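Local coordinates for protein putative 2,3,4,5-tetrahydropyridine-2-carboxylate N- succinyltransferase (Campylobacter jejuni, PDB 2RIJ) that probably catalyses the succinyl-CoA-dependent conversion of cyclic tetrahydrodipicolinate into acyclic N-succinyl-L-2-amino-6-oxopimelate, a step of lysine biosynthesis by the diaminopimelate pathway, at residues Q15-S20 with S59-L64; D91-C96 with D110-I115; M188-K191 with Y196-I199. All blocks are in the same frame, centred on the assembly; numbering follows the deposited sequence.

Overall arrangement
Contacts 1 and 2 are neighbours in the helical part of the N-terminal region, their centres 16 Å apart. Helix 57-69 joins them: Ile-62 lays CG2 on CA of Ala-93 at 3.6 Å, and Ile-62 CD1 lies 3.8 Å from Cys-96 CB, so one apolar core runs through both. Contact 3 belongs to the middle region and lies apart, about 39 Å from contact 2 and 48 Å from contact 1 between centres. All three lie away from the predicted succinyl-CoA site and from Glu-258, the predicted active-site residue, which falls among the strands of the hexapeptide-repeat, left-handed beta-helix part of the chain.

Contact 1 of 3, residues Q15-S20 with S59-L64; sequences QIEQKS and SAAIML
In the helical layer beside the antiparallel sheet of the N-terminal region, the last turn of helix 6-17 packs on helix 57-69, with Ile-16 resting on Ala-61 and Ile-62. Ile-16 does most of the touching, and both branches of its side chain take part. CG2, anti to the backbone N, reaches Ala-61 CB at 3.9 Å and the carbonyl oxygen Ala-61 O at 3.7 Å. The longer branch leaves beside the backbone N (chi1 -66°) and carries CD1 on to the next residue, where it meets Ile-62 CD1 at 3.9 Å. Here the two isoleucine side chains stand perpendicular, methyl against methyl. CD1 of Ile-16 also lies 3.8 Å from Ala-61 O, so two methyl groups border that carbonyl.

Alanine suits position 61 because its single methyl group lets the broad, branched isoleucine come close to the helix backbone; the two CA atoms of Ile-16 and Ala-61 are 6.5 Å apart. Ile-62 starts out away from segment 15-20, but CD1 reaches back to it, and the Ile-62 side chain also touches Phe-9, Leu-12 and Ile-13 of the same helix 6-17. At the margin, Glu-17 packs its methylenes, CG standing 4.4 Å from Ala-61 CB, while the residue as a whole stays partly exposed.

Beyond Glu-17 the chain leaves the helix through a turn closed by the bond from Lys-19 N to Ile-16 O, 2.9 Å. Lys-19 then returns a charge to helix 57-69, where its NZ pairs with Glu-65, while Ile-16 also touches Glu-65 and Met-68. The result is a pair of helices packed together in an alpha+beta region, with an alanine on one letting an isoleucine of the other approach its backbone.

Contact 2 of 3, residues D91-C96 with D110-I115; sequences DFALSC and DLLKII
Leu-94 and Leu-112 run antiparallel alongside one another, each reaching across to the opposing helix. CD2 of Leu-94 rests on Leu-112 CB at 3.9 Å, and CD1 of Leu-112 passes on to Ala-93 CB at 3.7 Å. Both leucines hold CG beside the backbone N, chi1 -78° for Leu-94 and -72° for Leu-112, which points the two isobutyl groups past one another instead of end against end. Ala-93, with only a methyl group, gives the Leu-112 branch a shallow seat.

These are the facing sides of helices 87-96 and 107-117, successive in the chain and paired as a splayed, roughly antiparallel helical hairpin: the axes of the two short segments run at 143° and approach to 10.0 Å. Leu-112 also meets Ile-30 of strand 27-35, so the hairpin leans on the sheet, while Leu-111 and Ile-115 pack against Met-192 of the second subunit.

On the outer flank, Lys-113 lies across Leu-94, its CG 4.0 Å from Leu-94 CD2. A lysine works here because its first methylenes can lie on the leucine, while the rest of the extended chain carries NZ off to a hydrogen bond with the carbonyl oxygen of Leu-101 in the connecting loop, a residue that Leu-94 touches as well.

Contact 3 of 3, residues M188-K191 with Y196-I199; sequences MRLK and YPKI
Tyr-196 sets its ring against the end of helix 180-192, touching Leu-190 and Lys-191 in a helix-turn-strand connection of the middle region. The chain leaves the helix, reverses within a few residues and comes back past the last turn on its way to strand 201-203. Tyr-196 is the residue most covered by this return. Its CG is anti to the backbone N (chi1 -169°), which turns the ring alongside Lys-191, both side chains leading away from the backbone in one direction. Lys-191 CG lies 4.0 Å from Tyr-196 CD1, and CE stands over one face of the ring, so the lysine's methylenes line that face. The ammonium group continues over the same ring, with Lys-191 NZ 5.4 Å from the centroid of Tyr-196 and 7° off the normal, a long cation-pi approach that can be at most weakly attractive.

The strong partners of NZ are others: first His-211 O of the third subunit, then Phe-48 O and Tyr-146 OH of that same subunit, and a salt bridge to Glu-187 one turn earlier in its own helix. Lysine suits the place because it is long enough to line the tyrosine ring and still deliver its charge to the subunit interface; the oxygens round it would be expected to favour its charged form.

Leu-190 comes at the ring's edge, near its plane, with CB 4.2 Å from Tyr-196 CD1. At the helix end Ser-193 OG hydrogen-bonds Arg-189 O, while Leu-190 O and Tyr-196 N, though 3.3 Å apart, meet at too poor an angle to bond. Pro-197, a compact ring in the extended chain, is set crosswise to the Leu-190 side chain, Leu-190 CD1 lying 3.9 Å from Pro-197 CD.

Contact 1 of 3, residues Q15-S20 with S59-L64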
ATOM      1  N   GLN A  15     -43.362  61.454 -20.417  1.00 27.12           N
ATOM      2  CA  GLN A  15     -42.542  62.554 -20.942  1.00 28.43           C
ATOM      3  C   GLN A  15     -41.048  62.421 -20.618  1.00 26.45           C
ATOM      4  O   GLN A  15     -40.192  62.702 -21.461  1.00 25.16           O
ATOM      5  CB  GLN A  15     -43.058  63.910 -20.450  1.00 27.73           C
ATOM      6  CG  GLN A  15     -44.355  64.276 -21.082  1.00 37.28           C
ATOM      7  CD  GLN A  15     -44.912  65.596 -20.588  1.00 36.76           C
ATOM      8  OE1 GLN A  15     -44.371  66.231 -19.665  1.00 53.09           O
ATOM      9  NE2 GLN A  15     -46.027  66.006 -21.190  1.00 55.41           N
ATOM     10  N   ILE A  16     -40.735  62.028 -19.396  1.00 23.47           N
ATOM     11  CA  ILE A  16     -39.351  61.857 -18.982  1.00 24.87           C
ATOM     12  C   ILE A  16     -38.676  60.766 -19.817  1.00 25.95           C
ATOM     13  O   ILE A  16     -37.564  60.951 -20.353  1.00 26.83           O
ATOM     14  CB  ILE A  16     -39.271  61.494 -17.475  1.00 21.14           C
ATOM     15  CG1 ILE A  16     -39.758  62.671 -16.617  1.00 24.27           C
ATOM     16  CG2 ILE A  16     -37.822  61.067 -17.072  1.00 22.80           C
ATOM     17  CD1 ILE A  16     -40.120  62.264 -15.166  1.00 22.75           C
ATOM     18  N   GLU A  17     -39.377  59.638 -19.960  1.00 26.77           N
ATOM     19  CA  GLU A  17     -38.803  58.448 -20.554  1.00 28.16           C
ATOM     20  C   GLU A  17     -38.676  58.625 -22.064  1.00 33.55           C
ATOM     21  O   GLU A  17     -37.930  57.894 -22.697  1.00 36.17           O
ATOM     22  CB  GLU A  17     -39.603  57.179 -20.184  1.00 25.52           C
ATOM     23  CG  GLU A  17     -39.466  56.747 -18.729  1.00 31.15           C
ATOM     24  CD  GLU A  17     -40.255  55.471 -18.362  1.00 30.31           C
ATOM     25  OE1 GLU A  17     -41.148  55.095 -19.151  1.00 37.28           O
ATOM     26  OE2 GLU A  17     -39.967  54.853 -17.289  1.00 29.99           O
ATOM     27  N   GLN A  18     -39.379  59.603 -22.630  1.00 36.30           N
ATOM     28  CA  GLN A  18     -39.262  59.929 -24.053  0.50 37.47           C
ATOM     29  C   GLN A  18     -38.163  60.976 -24.298  1.00 37.29           C
ATOM     30  O   GLN A  18     -37.928  61.396 -25.436  1.00 39.60           O
ATOM     31  CB  GLN A  18     -40.624  60.379 -24.627  0.50 39.11           C
ATOM     32  CG  GLN A  18     -40.989  61.832 -24.365  0.50 37.98           C
ATOM     33  CD  GLN A  18     -42.414  62.226 -24.777  0.50 39.53           C
ATOM     34  OE1 GLN A  18     -42.744  63.412 -24.803  0.50 33.73           O
ATOM     35  NE2 GLN A  18     -43.253  61.242 -25.095  0.50 43.02           N
ATOM     36  N   LYS A  19     -37.472  61.400 -23.251  1.00 36.07           N
ATOM     37  CA  LYS A  19     -36.335  62.283 -23.442  1.00 38.66           C
ATOM     38  C   LYS A  19     -35.260  61.525 -24.197  1.00 41.13           C
ATOM     39  O   LYS A  19     -35.199  60.287 -24.176  1.00 39.44           O
ATOM     40  CB  LYS A  19     -35.767  62.796 -22.116  1.00 40.80           C
ATOM     41  CG  LYS A  19     -36.599  63.916 -21.476  1.00 44.76           C
ATOM     42  CD  LYS A  19     -36.015  64.335 -20.109  1.00 41.34           C
ATOM     43  CE  LYS A  19     -36.583  65.652 -19.636  1.00 46.78           C
ATOM     44  NZ  LYS A  19     -35.644  66.435 -18.768  1.00 43.52           N
ATOM     45  N   SER A  20     -34.404  62.289 -24.865  1.00 43.28           N
ATOM     46  CA  SER A  20     -33.480  61.744 -25.847  1.00 44.15           C
ATOM     47  C   SER A  20     -32.413  60.924 -25.152  1.00 40.61           C
ATOM     48  O   SER A  20     -31.738  61.402 -24.236  1.00 40.43           O
ATOM     49  CB  SER A  20     -32.830  62.882 -26.658  1.00 47.87           C
ATOM     50  OG  SER A  20     -32.019  62.378 -27.722  1.00 58.85           O
ATOM     51  N   SER A  59     -40.375  55.608 -10.397  1.00 29.60           N
ATOM     52  CA  SER A  59     -39.666  56.259  -9.306  1.00 26.58           C
ATOM     53  C   SER A  59     -38.262  56.676  -9.725  1.00 25.81           C
ATOM     54  O   SER A  59     -37.833  57.773  -9.422  1.00 27.03           O
ATOM     55  CB  SER A  59     -39.686  55.388  -8.021  1.00 28.04           C
ATOM     56  OG  SER A  59     -41.036  55.071  -7.641  1.00 36.21           O
ATOM     57  N   ALA A  60     -37.571  55.824 -10.478  1.00 25.55           N
ATOM     58  CA  ALA A  60     -36.237  56.126 -11.004  1.00 24.09           C
ATOM     59  C   ALA A  60     -36.313  57.337 -11.967  1.00 23.27           C
ATOM     60  O   ALA A  60     -35.479  58.221 -11.917  1.00 25.09           O
ATOM     61  CB  ALA A  60     -35.674  54.895 -11.722  1.00 22.28           C
ATOM     62  N   ALA A  61     -37.357  57.388 -12.784  1.00 22.31           N
ATOM     63  CA  ALA A  61     -37.560  58.466 -13.765  1.00 23.79           C
ATOM     64  C   ALA A  61     -37.696  59.812 -13.046  1.00 23.84           C
ATOM     65  O   ALA A  61     -37.093  60.794 -13.474  1.00 22.24           O
ATOM     66  CB  ALA A  61     -38.791  58.202 -14.617  1.00 20.21           C
ATOM     67  N   ILE A  62     -38.463  59.828 -11.942  1.00 22.80           N
ATOM     68  CA  ILE A  62     -38.684  61.049 -11.156  1.00 24.83           C
ATOM     69  C   ILE A  62     -37.354  61.522 -10.595  1.00 23.75           C
ATOM     70  O   ILE A  62     -37.075  62.688 -10.648  1.00 22.69           O
ATOM     71  CB  ILE A  62     -39.729  60.866 -10.000  1.00 24.27           C
ATOM     72  CG1 ILE A  62     -41.137  60.552 -10.541  1.00 24.81           C
ATOM     73  CG2 ILE A  62     -39.756  62.085  -9.090  1.00 24.05           C
ATOM     74  CD1 ILE A  62     -41.662  61.542 -11.638  1.00 23.42           C
HETATM   75  N   MSE A  63     -36.518  60.617 -10.101  1.00 25.03           N
HETATM   76  CA  MSE A  63     -35.217  60.971  -9.514  0.50 24.64           C
HETATM   77  C   MSE A  63     -34.247  61.507 -10.546  1.00 23.36           C
HETATM   78  O   MSE A  63     -33.579  62.503 -10.334  1.00 25.33           O
HETATM   79  CB  MSE A  63     -34.542  59.749  -8.875  0.50 23.70           C
HETATM   80  CG  MSE A  63     -35.229  59.195  -7.661  0.50 31.59           C
HETATM   81 SE   MSE A  63     -35.673  60.520  -6.303  0.38 40.48          SE
HETATM   82  CE  MSE A  63     -34.040  61.610  -6.261  0.50 36.63           C
ATOM     83  N   LEU A  64     -34.154  60.812 -11.674  1.00 26.32           N
ATOM     84  CA  LEU A  64     -33.306  61.254 -12.779  1.00 25.23           C
ATOM     85  C   LEU A  64     -33.762  62.624 -13.282  1.00 25.57           C
ATOM     86  O   LEU A  64     -32.936  63.510 -13.578  1.00 25.39           O
ATOM     87  CB  LEU A  64     -33.335  60.234 -13.913  1.00 26.28           C
ATOM     88  CG  LEU A  64     -32.618  58.920 -13.545  1.00 26.50           C
ATOM     89  CD1 LEU A  64     -32.905  57.861 -14.598  1.00 23.82           C
ATOM     90  CD2 LEU A  64     -31.106  59.174 -13.339  1.00 26.29           C
TER

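Contact 2 of 3, residues D91-C96 with D110-I115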
ATOM      1  N   ASP A  91     -37.349  67.681  -2.714  1.00 22.98           N
ATOM      2  CA  ASP A  91     -38.613  68.422  -2.795  1.00 25.30           C
ATOM      3  C   ASP A  91     -39.275  68.298  -4.185  1.00 25.44           C
ATOM      4  O   ASP A  91     -40.501  68.135  -4.294  1.00 26.92           O
ATOM      5  CB  ASP A  91     -38.389  69.885  -2.431  1.00 27.52           C
ATOM      6  CG  ASP A  91     -38.156  70.085  -0.941  1.00 32.72           C
ATOM      7  OD1 ASP A  91     -38.691  69.302  -0.115  1.00 34.54           O
ATOM      8  OD2 ASP A  91     -37.441  71.048  -0.606  1.00 30.87           O
ATOM      9  N   PHE A  92     -38.460  68.321  -5.233  1.00 24.33           N
ATOM     10  CA  PHE A  92     -38.958  68.128  -6.570  1.00 23.84           C
ATOM     11  C   PHE A  92     -39.612  66.748  -6.662  1.00 24.37           C
ATOM     12  O   PHE A  92     -40.711  66.631  -7.183  1.00 24.25           O
ATOM     13  CB  PHE A  92     -37.850  68.214  -7.601  1.00 22.03           C
ATOM     14  CG  PHE A  92     -38.315  67.903  -8.998  1.00 27.32           C
ATOM     15  CD1 PHE A  92     -38.904  68.876  -9.768  1.00 32.32           C
ATOM     16  CD2 PHE A  92     -38.184  66.637  -9.529  1.00 23.74           C
ATOM     17  CE1 PHE A  92     -39.362  68.576 -11.059  1.00 33.82           C
ATOM     18  CE2 PHE A  92     -38.634  66.348 -10.782  1.00 33.27           C
ATOM     19  CZ  PHE A  92     -39.221  67.306 -11.547  1.00 27.71           C
ATOM     20  N   ALA A  93     -38.913  65.711  -6.198  1.00 24.71           N
ATOM     21  CA  ALA A  93     -39.413  64.328  -6.305  1.00 24.67           C
ATOM     22  C   ALA A  93     -40.733  64.186  -5.520  1.00 24.20           C
ATOM     23  O   ALA A  93     -41.713  63.684  -6.040  1.00 22.06           O
ATOM     24  CB  ALA A  93     -38.329  63.306  -5.810  1.00 20.81           C
ATOM     25  N   LEU A  94     -40.767  64.694  -4.289  1.00 25.71           N
ATOM     26  CA  LEU A  94     -41.964  64.626  -3.446  1.00 24.57           C
ATOM     27  C   LEU A  94     -43.156  65.369  -4.020  1.00 25.68           C
ATOM     28  O   LEU A  94     -44.327  64.969  -3.824  1.00 25.92           O
ATOM     29  CB  LEU A  94     -41.665  65.123  -2.044  1.00 23.39           C
ATOM     30  CG  LEU A  94     -40.921  64.105  -1.158  1.00 25.88           C
ATOM     31  CD1 LEU A  94     -40.400  64.795   0.091  1.00 26.08           C
ATOM     32  CD2 LEU A  94     -41.802  62.882  -0.855  1.00 25.29           C
ATOM     33  N   SER A  95     -42.890  66.433  -4.762  1.00 27.13           N
ATOM     34  CA  SER A  95     -43.973  67.133  -5.428  1.00 30.04           C
ATOM     35  C   SER A  95     -44.539  66.320  -6.616  1.00 27.34           C
ATOM     36  O   SER A  95     -45.755  66.288  -6.812  1.00 27.32           O
ATOM     37  CB  SER A  95     -43.563  68.560  -5.818  1.00 33.50           C
ATOM     38  OG  SER A  95     -42.731  68.588  -6.951  1.00 45.26           O
ATOM     39  N   CYS A  96     -43.674  65.644  -7.379  1.00 27.97           N
ATOM     40  CA  CYS A  96     -44.135  64.740  -8.454  1.00 28.45           C
ATOM     41  C   CYS A  96     -44.940  63.585  -7.876  1.00 26.77           C
ATOM     42  O   CYS A  96     -45.859  63.093  -8.512  1.00 26.45           O
ATOM     43  CB  CYS A  96     -42.960  64.140  -9.213  1.00 24.94           C
ATOM     44  SG  CYS A  96     -41.980  65.332 -10.087  1.00 26.87           S
ATOM     45  N   ASP A 110     -41.770  56.884   0.842  1.00 28.20           N
ATOM     46  CA  ASP A 110     -41.472  56.971   2.281  1.00 28.58           C
ATOM     47  C   ASP A 110     -40.008  57.323   2.564  1.00 27.35           C
ATOM     48  O   ASP A 110     -39.695  58.028   3.514  1.00 26.35           O
ATOM     49  CB  ASP A 110     -41.787  55.651   2.998  1.00 30.59           C
ATOM     50  CG  ASP A 110     -43.263  55.245   2.919  1.00 37.16           C
ATOM     51  OD1 ASP A 110     -44.144  56.124   2.798  1.00 41.49           O
ATOM     52  OD2 ASP A 110     -43.538  54.018   2.947  1.00 46.10           O
ATOM     53  N   LEU A 111     -39.102  56.749   1.778  1.00 27.22           N
ATOM     54  CA  LEU A 111     -37.679  56.976   1.960  1.00 26.28           C
ATOM     55  C   LEU A 111     -37.364  58.463   1.743  1.00 23.61           C
ATOM     56  O   LEU A 111     -36.632  59.061   2.521  1.00 25.28           O
ATOM     57  CB  LEU A 111     -36.848  56.088   0.996  1.00 24.10           C
ATOM     58  CG  LEU A 111     -35.316  56.264   1.175  1.00 27.69           C
ATOM     59  CD1 LEU A 111     -34.877  55.595   2.497  1.00 23.62           C
ATOM     60  CD2 LEU A 111     -34.565  55.702  -0.016  1.00 26.98           C
ATOM     61  N   LEU A 112     -37.919  59.049   0.674  1.00 23.77           N
ATOM     62  CA  LEU A 112     -37.732  60.488   0.398  1.00 25.95           C
ATOM     63  C   LEU A 112     -38.254  61.386   1.541  1.00 25.28           C
ATOM     64  O   LEU A 112     -37.608  62.348   1.925  1.00 23.80           O
ATOM     65  CB  LEU A 112     -38.422  60.869  -0.917  1.00 26.01           C
ATOM     66  CG  LEU A 112     -37.742  60.364  -2.196  1.00 27.45           C
ATOM     67  CD1 LEU A 112     -38.655  60.551  -3.350  1.00 25.14           C
ATOM     68  CD2 LEU A 112     -36.392  61.051  -2.491  1.00 24.41           C
ATOM     69  N   LYS A 113     -39.404  61.040   2.107  1.00 24.78           N
ATOM     70  CA  LYS A 113     -39.917  61.800   3.252  1.00 25.63           C
ATOM     71  C   LYS A 113     -38.884  61.766   4.367  1.00 25.15           C
ATOM     72  O   LYS A 113     -38.617  62.781   5.019  1.00 25.86           O
ATOM     73  CB  LYS A 113     -41.222  61.210   3.749  1.00 25.34           C
ATOM     74  CG  LYS A 113     -42.352  61.355   2.786  1.00 25.43           C
ATOM     75  CD  LYS A 113     -43.564  60.598   3.291  1.00 35.56           C
ATOM     76  CE  LYS A 113     -44.670  60.601   2.254  1.00 37.71           C
ATOM     77  NZ  LYS A 113     -45.967  60.146   2.825  1.00 39.08           N
ATOM     78  N   ILE A 114     -38.294  60.598   4.587  1.00 25.91           N
ATOM     79  CA  ILE A 114     -37.299  60.427   5.663  1.00 26.46           C
ATOM     80  C   ILE A 114     -36.024  61.214   5.378  1.00 26.88           C
ATOM     81  O   ILE A 114     -35.517  61.898   6.242  1.00 26.86           O
ATOM     82  CB  ILE A 114     -36.968  58.922   5.915  1.00 26.93           C
ATOM     83  CG1 ILE A 114     -38.119  58.241   6.656  1.00 29.31           C
ATOM     84  CG2 ILE A 114     -35.688  58.774   6.766  1.00 25.67           C
ATOM     85  CD1 ILE A 114     -38.213  56.702   6.494  1.00 27.90           C
ATOM     86  N   ILE A 115     -35.530  61.137   4.144  1.00 27.81           N
ATOM     87  CA  ILE A 115     -34.321  61.846   3.769  1.00 29.09           C
ATOM     88  C   ILE A 115     -34.541  63.366   3.885  1.00 29.63           C
ATOM     89  O   ILE A 115     -33.673  64.070   4.376  1.00 29.06           O
ATOM     90  CB  ILE A 115     -33.868  61.448   2.354  1.00 31.00           C
ATOM     91  CG1 ILE A 115     -33.355  60.001   2.362  1.00 30.57           C
ATOM     92  CG2 ILE A 115     -32.781  62.386   1.821  1.00 26.65           C
ATOM     93  CD1 ILE A 115     -33.180  59.446   0.946  1.00 31.77           C
TER

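Contact 3 of 3, residues M188-K191 with Y196-I199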
HETATM    1  N   MSE A 188      -1.361  60.323  19.056  1.00 25.02           N
HETATM    2  CA  MSE A 188      -0.842  60.815  20.338  1.00 27.24           C
HETATM    3  C   MSE A 188      -1.953  61.419  21.174  1.00 25.97           C
HETATM    4  O   MSE A 188      -2.135  61.070  22.318  1.00 24.37           O
HETATM    5  CB  MSE A 188       0.206  61.891  20.116  1.00 24.47           C
HETATM    6  CG  MSE A 188       1.433  61.385  19.504  1.00 29.22           C
HETATM    7 SE   MSE A 188       2.787  62.768  19.505  0.75 36.85          SE
HETATM    8  CE  MSE A 188       4.146  61.731  18.662  1.00 42.31           C
ATOM      9  N   ARG A 189      -2.714  62.304  20.546  1.00 26.48           N
ATOM     10  CA  ARG A 189      -3.806  62.989  21.195  1.00 29.49           C
ATOM     11  C   ARG A 189      -4.835  61.983  21.698  1.00 27.92           C
ATOM     12  O   ARG A 189      -5.247  62.049  22.850  1.00 26.75           O
ATOM     13  CB  ARG A 189      -4.416  63.995  20.213  1.00 31.22           C
ATOM     14  CG  ARG A 189      -5.680  64.644  20.666  1.00 40.02           C
ATOM     15  CD  ARG A 189      -6.212  65.623  19.604  1.00 36.39           C
ATOM     16  NE  ARG A 189      -6.879  65.015  18.444  1.00 36.44           N
ATOM     17  CZ  ARG A 189      -8.071  64.415  18.492  1.00 34.89           C
ATOM     18  NH1 ARG A 189      -8.727  64.295  19.648  1.00 43.90           N
ATOM     19  NH2 ARG A 189      -8.616  63.912  17.383  1.00 40.34           N
ATOM     20  N   LEU A 190      -5.243  61.044  20.850  1.00 28.06           N
ATOM     21  CA  LEU A 190      -6.278  60.091  21.216  1.00 26.19           C
ATOM     22  C   LEU A 190      -5.827  59.097  22.304  1.00 25.53           C
ATOM     23  O   LEU A 190      -6.546  58.831  23.282  1.00 26.69           O
ATOM     24  CB  LEU A 190      -6.786  59.351  19.961  1.00 28.79           C
ATOM     25  CG  LEU A 190      -7.594  60.157  18.919  1.00 31.55           C
ATOM     26  CD1 LEU A 190      -7.917  59.347  17.684  1.00 30.72           C
ATOM     27  CD2 LEU A 190      -8.885  60.666  19.523  1.00 32.80           C
ATOM     28  N   LYS A 191      -4.641  58.534  22.168  1.00 24.09           N
ATOM     29  CA  LYS A 191      -4.180  57.602  23.194  1.00 26.68           C
ATOM     30  C   LYS A 191      -3.906  58.289  24.535  1.00 24.98           C
ATOM     31  O   LYS A 191      -4.186  57.736  25.572  1.00 28.42           O
ATOM     32  CB  LYS A 191      -2.943  56.854  22.769  1.00 26.00           C
ATOM     33  CG  LYS A 191      -3.193  55.849  21.680  1.00 25.65           C
ATOM     34  CD  LYS A 191      -1.982  55.026  21.453  1.00 25.94           C
ATOM     35  CE  LYS A 191      -2.275  53.763  20.686  1.00 26.45           C
ATOM     36  NZ  LYS A 191      -0.997  53.102  20.326  1.00 20.69           N
ATOM     37  N   TYR A 196      -8.841  56.628  22.257  1.00 27.49           N
ATOM     38  CA  TYR A 196      -8.458  55.881  21.038  1.00 25.46           C
ATOM     39  C   TYR A 196      -9.643  54.996  20.633  1.00 23.18           C
ATOM     40  O   TYR A 196     -10.128  54.208  21.454  1.00 24.58           O
ATOM     41  CB  TYR A 196      -7.172  55.049  21.266  1.00 23.67           C
ATOM     42  CG  TYR A 196      -6.613  54.480  19.962  1.00 23.71           C
ATOM     43  CD1 TYR A 196      -6.072  55.326  19.007  1.00 23.22           C
ATOM     44  CD2 TYR A 196      -6.656  53.123  19.684  1.00 28.67           C
ATOM     45  CE1 TYR A 196      -5.604  54.867  17.800  1.00 27.07           C
ATOM     46  CE2 TYR A 196      -6.160  52.619  18.459  1.00 26.49           C
ATOM     47  CZ  TYR A 196      -5.638  53.518  17.516  1.00 26.19           C
ATOM     48  OH  TYR A 196      -5.182  53.088  16.299  1.00 26.86           O
ATOM     49  N   PRO A 197     -10.120  55.106  19.380  1.00 25.84           N
ATOM     50  CA  PRO A 197     -11.314  54.328  19.059  1.00 27.52           C
ATOM     51  C   PRO A 197     -11.041  52.839  18.999  1.00 26.49           C
ATOM     52  O   PRO A 197      -9.908  52.433  18.697  1.00 26.51           O
ATOM     53  CB  PRO A 197     -11.709  54.846  17.683  1.00 29.68           C
ATOM     54  CG  PRO A 197     -10.497  55.273  17.093  1.00 26.32           C
ATOM     55  CD  PRO A 197      -9.689  55.898  18.220  1.00 26.79           C
ATOM     56  N   LYS A 198     -12.055  52.030  19.326  1.00 25.79           N
ATOM     57  CA  LYS A 198     -11.923  50.595  19.277  1.00 27.49           C
ATOM     58  C   LYS A 198     -12.025  50.144  17.823  1.00 27.49           C
ATOM     59  O   LYS A 198     -13.096  50.271  17.186  1.00 26.50           O
ATOM     60  CB  LYS A 198     -12.997  49.881  20.083  1.00 27.72           C
ATOM     61  CG  LYS A 198     -12.941  48.346  19.857  1.00 29.73           C
ATOM     62  CD  LYS A 198     -13.853  47.611  20.745  1.00 33.63           C
ATOM     63  CE  LYS A 198     -15.321  47.875  20.352  1.00 45.44           C
ATOM     64  NZ  LYS A 198     -15.792  47.133  19.167  1.00 38.50           N
ATOM     65  N   ILE A 199     -10.936  49.566  17.334  1.00 25.46           N
ATOM     66  CA  ILE A 199     -10.843  49.144  15.937  1.00 26.28           C
ATOM     67  C   ILE A 199     -11.126  47.647  15.855  1.00 25.19           C
ATOM     68  O   ILE A 199     -10.370  46.817  16.348  1.00 25.35           O
ATOM     69  CB  ILE A 199      -9.474  49.538  15.318  1.00 26.50           C
ATOM     70  CG1 ILE A 199      -9.232  51.063  15.460  1.00 21.86           C
ATOM     71  CG2 ILE A 199      -9.350  49.022  13.865  1.00 20.81           C
ATOM     72  CD1 ILE A 199     -10.338  51.962  14.885  1.00 22.57           C
TER